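Local structure of Hcp1 family type VI secretion system effector (Salmonella typhimurium, 5XHH) at residues Ser16-Asp19 / Lys20-Asn23; Phe58-Tyr61 / Ile62-Ala65; Gly152-Phe155 / Lys156-Lys159. The protein probably assembles into hexameric rings that stack into the tube of a type VI secretion system, as Hcp proteins do, and may be secreted with it as an effector. All coordinates share one frame; numbering follows the deposited sequence.

Contact 1 of 3, residues Ser16-Asp19 / Lys20-Asn23; sequences SMDD and KHKN
Asn23 and Ser16 bring the two limbs of the loop together through their backbones: Asn23 N donates to Ser16 O at 2.9 Å, and the angle of 172° at the hydrogen makes this a nearly straight bond. The same carbonyl oxygen receives a CA-H...O contact from Lys22 CA at 3.5 Å. A water that donates to Asn23 OD1 reaches Ser16 O weakly as well. Further round, His21 N donates to Asp18 O over a longer 3.3 Å, approaching from above the carbonyl plane instead of along a lone pair. This bond from residue i+3, with Asp19 and Lys20 both in right-handed helical conformation, defines a type I beta turn at the tip of the loop that joins the neighbouring antiparallel strands 3-9 and 25-26.

Side-chain oxygens brace the backbone at two points. Ser16 OG accepts from Asp18 N at 3.1 Å, an ST turn, and is bonded to Glu26 too. Asp18 has CG swung beside its own carbonyl carbon (chi1 -171°), which lets OD2 accept from Lys20 N at 2.9 Å, from above the carboxylate plane. Its other oxygen, OD1, forms a salt bridge with Arg87.

Among the looser contacts, Asp18 OD2 sits at the edge of the His21 imidazole, 3.5 Å from CD2. That ring stacks with Phe6, and its two nitrogens bond to Glu24 and Glu95, an acidic setting that would probably stabilise a protonated histidine. Lys22 lays its aliphatic root against the turn, CB standing 3.4 Å from Asp18 O.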
# COMPACT_ATOMS: atom_id res chain seq x y z
N SER A 16 5.79 -3.35 -13.66
CA SER A 16 5.18 -2.35 -14.54
C SER A 16 6.15 -1.88 -15.60
O SER A 16 7.35 -1.72 -15.36
CB SER A 16 4.70 -1.15 -13.73
OG SER A 16 4.10 -0.22 -14.60
N MET A 17 5.62 -1.65 -16.79
CA MET A 17 6.39 -1.09 -17.89
C MET A 17 6.19 0.41 -18.04
O MET A 17 6.83 1.01 -18.90
CB MET A 17 6.02 -1.80 -19.20
CG MET A 17 6.63 -3.18 -19.32
SD MET A 17 8.43 -3.10 -19.27
CE MET A 17 8.77 -2.10 -20.73
N ASP A 18 5.32 1.01 -17.23
CA ASP A 18 5.07 2.45 -17.33
C ASP A 18 6.37 3.24 -17.21
O ASP A 18 7.25 2.91 -16.41
CB ASP A 18 4.10 2.89 -16.23
CG ASP A 18 3.64 4.32 -16.42
OD1 ASP A 18 2.67 4.50 -17.18
OD2 ASP A 18 4.22 5.25 -15.81
N ASP A 19 6.46 4.31 -17.99
CA ASP A 19 7.68 5.11 -18.02
C ASP A 19 7.97 5.73 -16.66
O ASP A 19 9.12 5.71 -16.21
CB ASP A 19 7.58 6.21 -19.08
CG ASP A 19 8.09 5.75 -20.43
OD1 ASP A 19 9.14 5.08 -20.45
OD2 ASP A 19 7.43 6.06 -21.45
N LYS A 20 6.96 6.27 -15.99
CA LYS A 20 7.19 6.93 -14.71
C LYS A 20 7.26 5.95 -13.55
O LYS A 20 7.73 6.33 -12.47
CB LYS A 20 6.09 7.96 -14.43
CG LYS A 20 5.90 9.03 -15.50
CD LYS A 20 7.18 9.78 -15.80
CE LYS A 20 7.60 10.67 -14.64
NZ LYS A 20 8.84 11.43 -14.97
N HIS A 21 6.79 4.72 -13.72
CA HIS A 21 6.67 3.78 -12.61
C HIS A 21 7.23 2.43 -13.00
O HIS A 21 6.70 1.38 -12.62
CB HIS A 21 5.22 3.65 -12.17
CG HIS A 21 4.65 4.95 -11.69
ND1 HIS A 21 4.72 5.34 -10.38
CD2 HIS A 21 4.09 5.97 -12.37
CE1 HIS A 21 4.19 6.55 -10.26
NE2 HIS A 21 3.80 6.95 -11.45
N LYS A 22 8.33 2.44 -13.74
CA LYS A 22 8.88 1.18 -14.21
C LYS A 22 9.29 0.32 -13.04
O LYS A 22 9.86 0.81 -12.05
CB LYS A 22 10.06 1.43 -15.16
CG LYS A 22 10.37 0.22 -16.02
CD LYS A 22 10.63 0.62 -17.45
CE LYS A 22 11.81 1.58 -17.52
NZ LYS A 22 13.07 0.89 -17.14
N ASN A 23 8.97 -0.97 -13.13
CA ASN A 23 9.28 -1.98 -12.11
C ASN A 23 8.61 -1.70 -10.77
O ASN A 23 9.06 -2.18 -9.73
CB ASN A 23 10.79 -2.12 -11.95
CG ASN A 23 11.45 -2.46 -13.26
OD1 ASN A 23 11.19 -3.51 -13.84
ND2 ASN A 23 12.26 -1.55 -13.76
O HOH W 1 9.98 -3.63 -16.48

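Contact 2 of 3, residues Phe58-Tyr61 / Ile62-Ala65; sequences FDHY and IDRA
The backbone leaves the strand at His60, bends at Tyr61 and Ile62, runs extended through Asp63 and turns again at Arg64; Tyr61 O and Asp63 N approach to 3.1 Å, but at an angle too poor for a hydrogen bond. This is the junction between strand 51-61 and helix 66-75, the helix that accompanies the beta barrel of the Hcp fold, and Asp63 supplies a capping bond at its start. Asp63 OD1 accepts from Ala65 N at 2.9 Å, the donor lying above the carboxylate plane. In return, Asp63 N donates to Ser66 OG, in the manner of the returning half of a capping box.

The second carboxylate oxygen faces the strand. His60 ND1 donates to Asp63 OD2 at 2.8 Å with an angle of 156° at the hydrogen, so the strand's last buried side chain is tied to the helix cap. OD2 lies close to the imidazole plane, yet the donor stands well above the carboxylate plane; the two flat groups are turned 59° against each other. Asp63 holds CG between its backbone N and carbonyl carbon (chi1 60°), a placement that brings the carboxylate back over the bend, between the ring and Ala65 N.

Glu123 of strand 121-129 takes up His60 NE2, so both ring nitrogens are hydrogen-bonded to carboxylates. The ring's rotation is thereby fixed, and a positively charged imidazole would probably be stabilised. Asp63 OD2 also lies 3.2 Å from Tyr61 O, two acceptors side by side, which the ND1 proton nearby may help to offset. At the ring's edge, His60 CE1 comes within 3.0 Å of Asp63 OD1, in the imidazole plane.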
# COMPACT_ATOMS: atom_id res chain seq x y z
N PHE A 58 -4.09 -4.54 -0.40
CA PHE A 58 -4.13 -4.30 -1.84
C PHE A 58 -4.19 -5.61 -2.60
O PHE A 58 -3.86 -6.67 -2.07
CB PHE A 58 -2.95 -3.42 -2.31
CG PHE A 58 -1.62 -4.12 -2.37
CD1 PHE A 58 -1.20 -4.75 -3.54
CD2 PHE A 58 -0.75 -4.07 -1.31
CE1 PHE A 58 0.03 -5.39 -3.61
CE2 PHE A 58 0.50 -4.69 -1.37
CZ PHE A 58 0.89 -5.34 -2.53
N ASP A 59 -4.62 -5.52 -3.85
CA ASP A 59 -4.76 -6.66 -4.75
C ASP A 59 -3.87 -6.42 -5.97
O ASP A 59 -3.79 -5.29 -6.47
CB ASP A 59 -6.23 -6.84 -5.19
CG ASP A 59 -6.51 -8.18 -5.89
OD1 ASP A 59 -5.69 -9.13 -5.83
OD2 ASP A 59 -7.59 -8.28 -6.51
N HIS A 60 -3.19 -7.46 -6.44
CA HIS A 60 -2.51 -7.33 -7.72
C HIS A 60 -2.53 -8.68 -8.42
O HIS A 60 -2.81 -9.71 -7.80
CB HIS A 60 -1.06 -6.81 -7.55
CG HIS A 60 -0.14 -7.81 -6.91
ND1 HIS A 60 1.11 -8.10 -7.42
CD2 HIS A 60 -0.29 -8.59 -5.82
CE1 HIS A 60 1.69 -9.02 -6.67
NE2 HIS A 60 0.86 -9.34 -5.69
N TYR A 61 -2.27 -8.67 -9.72
CA TYR A 61 -2.03 -9.93 -10.41
C TYR A 61 -0.75 -10.54 -9.86
O TYR A 61 0.18 -9.83 -9.48
CB TYR A 61 -1.91 -9.72 -11.93
CG TYR A 61 -3.22 -9.36 -12.57
CD1 TYR A 61 -4.32 -10.19 -12.45
CD2 TYR A 61 -3.36 -8.19 -13.31
CE1 TYR A 61 -5.52 -9.87 -13.02
CE2 TYR A 61 -4.58 -7.86 -13.90
CZ TYR A 61 -5.65 -8.71 -13.74
OH TYR A 61 -6.87 -8.42 -14.30
N ILE A 62 -0.72 -11.87 -9.78
CA ILE A 62 0.52 -12.51 -9.34
C ILE A 62 1.61 -12.13 -10.32
O ILE A 62 1.44 -12.23 -11.53
CB ILE A 62 0.34 -14.03 -9.21
CG1 ILE A 62 -0.67 -14.34 -8.10
CG2 ILE A 62 1.71 -14.69 -8.93
CD1 ILE A 62 -1.02 -15.81 -7.95
N ASP A 63 2.72 -11.63 -9.80
CA ASP A 63 3.70 -11.00 -10.68
C ASP A 63 5.08 -11.11 -10.04
O ASP A 63 5.26 -11.85 -9.07
CB ASP A 63 3.29 -9.55 -11.00
CG ASP A 63 3.19 -8.67 -9.76
OD1 ASP A 63 3.84 -8.98 -8.73
OD2 ASP A 63 2.47 -7.64 -9.82
N ARG A 64 6.04 -10.34 -10.57
CA ARG A 64 7.43 -10.45 -10.12
C ARG A 64 7.58 -10.15 -8.63
O ARG A 64 8.51 -10.64 -7.99
CB ARG A 64 8.32 -9.51 -10.94
CG ARG A 64 9.76 -9.41 -10.44
CD ARG A 64 10.51 -8.19 -10.97
NE ARG A 64 11.12 -8.45 -12.27
CZ ARG A 64 12.35 -8.93 -12.44
NH1 ARG A 64 13.10 -9.23 -11.39
NH2 ARG A 64 12.83 -9.13 -13.66
N ALA A 65 6.68 -9.35 -8.04
CA ALA A 65 6.81 -9.03 -6.62
C ALA A 65 6.39 -10.19 -5.73
O ALA A 65 6.83 -10.25 -4.57
CB ALA A 65 5.98 -7.79 -6.28

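Contact 3 of 3, residues Gly152-Phe155 / Lys156-Lys159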
# COMPACT_ATOMS: atom_id res chain seq x y z
N GLY A 152 -0.10 14.01 7.32
CA GLY A 152 0.51 12.74 7.64
C GLY A 152 0.53 12.54 9.13
O GLY A 152 0.43 13.49 9.91
N TYR A 153 0.69 11.28 9.53
CA TYR A 153 0.73 10.95 10.94
C TYR A 153 1.59 9.71 11.16
O TYR A 153 1.60 8.77 10.35
CB TYR A 153 -0.69 10.75 11.49
CG TYR A 153 -0.83 10.79 13.00
CD1 TYR A 153 -0.97 12.00 13.69
CD2 TYR A 153 -0.88 9.61 13.74
CE1 TYR A 153 -1.12 12.03 15.07
CE2 TYR A 153 -1.03 9.64 15.12
CZ TYR A 153 -1.15 10.85 15.78
OH TYR A 153 -1.31 10.86 17.15
N ASP A 154 2.28 9.73 12.30
CA ASP A 154 3.13 8.65 12.79
C ASP A 154 2.39 7.99 13.95
O ASP A 154 2.21 8.60 15.00
CB ASP A 154 4.47 9.23 13.25
CG ASP A 154 5.42 8.19 13.82
OD1 ASP A 154 4.99 7.18 14.41
OD2 ASP A 154 6.64 8.41 13.66
N PHE A 155 1.96 6.75 13.76
CA PHE A 155 1.18 6.07 14.79
C PHE A 155 2.05 5.40 15.84
O PHE A 155 1.51 4.97 16.86
CB PHE A 155 0.24 5.05 14.16
CG PHE A 155 -0.82 5.67 13.30
CD1 PHE A 155 -2.01 6.11 13.84
CD2 PHE A 155 -0.60 5.86 11.94
CE1 PHE A 155 -2.98 6.71 13.05
CE2 PHE A 155 -1.56 6.44 11.15
CZ PHE A 155 -2.74 6.87 11.70
N LYS A 156 3.36 5.29 15.61
CA LYS A 156 4.24 4.77 16.66
C LYS A 156 4.55 5.85 17.68
O LYS A 156 4.42 5.62 18.89
CB LYS A 156 5.52 4.22 16.04
CG LYS A 156 6.36 3.37 16.97
CD LYS A 156 7.07 2.26 16.21
CE LYS A 156 8.22 2.78 15.36
NZ LYS A 156 8.93 1.69 14.60
N ALA A 157 4.93 7.03 17.21
CA ALA A 157 5.17 8.17 18.08
C ALA A 157 3.88 8.90 18.46
O ALA A 157 3.90 9.69 19.41
CB ALA A 157 6.14 9.14 17.41
N ASN A 158 2.78 8.66 17.75
CA ASN A 158 1.53 9.39 17.94
C ASN A 158 1.75 10.90 17.76
O ASN A 158 1.62 11.71 18.69
CB ASN A 158 0.90 9.05 19.30
CG ASN A 158 0.30 7.66 19.33
OD1 ASN A 158 0.77 6.78 20.06
ND2 ASN A 158 -0.74 7.45 18.53
N LYS A 159 2.05 11.25 16.52
CA LYS A 159 2.47 12.60 16.19
C LYS A 159 2.23 12.85 14.70
O LYS A 159 2.39 11.94 13.88
CB LYS A 159 3.96 12.78 16.53
CG LYS A 159 4.58 14.00 15.94
CD LYS A 159 5.84 14.41 16.67
CE LYS A 159 5.63 15.76 17.33
NZ LYS A 159 6.91 16.34 17.82
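Asp154 meets the returning limb with every atom of its side chain. Its CB lies 3.5 Å from Lys159 O, beside the backbone pairing. With CG anti to the backbone N (chi1 179°), the carboxylate extends along the turn toward Ala157, and CG comes 3.8 Å from Ala157 CB. At the tip, OD1 does the polar work: it accepts from Ala157 N at 2.8 Å, nearly straight at 169°, the donor standing above the carboxylate plane. Lys156 N is equally near OD1, also 2.8 Å, but its bond is bent and weak. One oxygen thus gathers two successive N-H groups of the turn, while OD2 borders the Ala157 methyl group.

Tyr153 crosses beneath the pair from the other side of the strand. One ring face lies against the backbone of Lys159: Tyr153 CZ is 3.3 Å from Lys159 N, while Lys159 O lies over the same ring, offset toward its rim. The hydroxyl reaches Asn158, Tyr153 OH standing 3.1 Å from Asn158 C. Tyr153 also brings CD2 over the centre of the Phe155 ring, which packs on Val51 and Val53 of strand 51-61. Lys156 and Asn158 send their polar ends outward, to Asp103 and Lys50.

The backbone evidence settles the motif. Asp154 N donates to Lys159 O at 2.7 Å and Lys159 N returns to Asp154 O at 3.1 Å, an antiparallel hydrogen-bonded pair. Phe155 to Ala157 are right-handed helical, but Asn158 takes a positive phi of 57° and faces Asp154 together with Lys159: a G1 beta bulge closing the hairpin between strands 148-154 and 159-160.

Overall arrangement
All three contacts are local chain reversals or bends, set in series along the chain. Contacts 1 and 2 are partly buried and near neighbours, their closest atoms about 5 Å apart; both adjoin strand 25-26, contact 1 through its Glu26 and contact 2 through packing on Ile25. Each holds a buried histidine flanked by acidic groups. Contact 3 lies on the opposite side of the chain's centre, about 31 Å from contact 1 between centres, and is a surface hairpin in which none of the touching residues is buried. In each, an aspartate accepts from the backbone across or beside the bend: one N-H in contacts 1 and 2, where it braces a turn and caps a helix respectively, and two in contact 3.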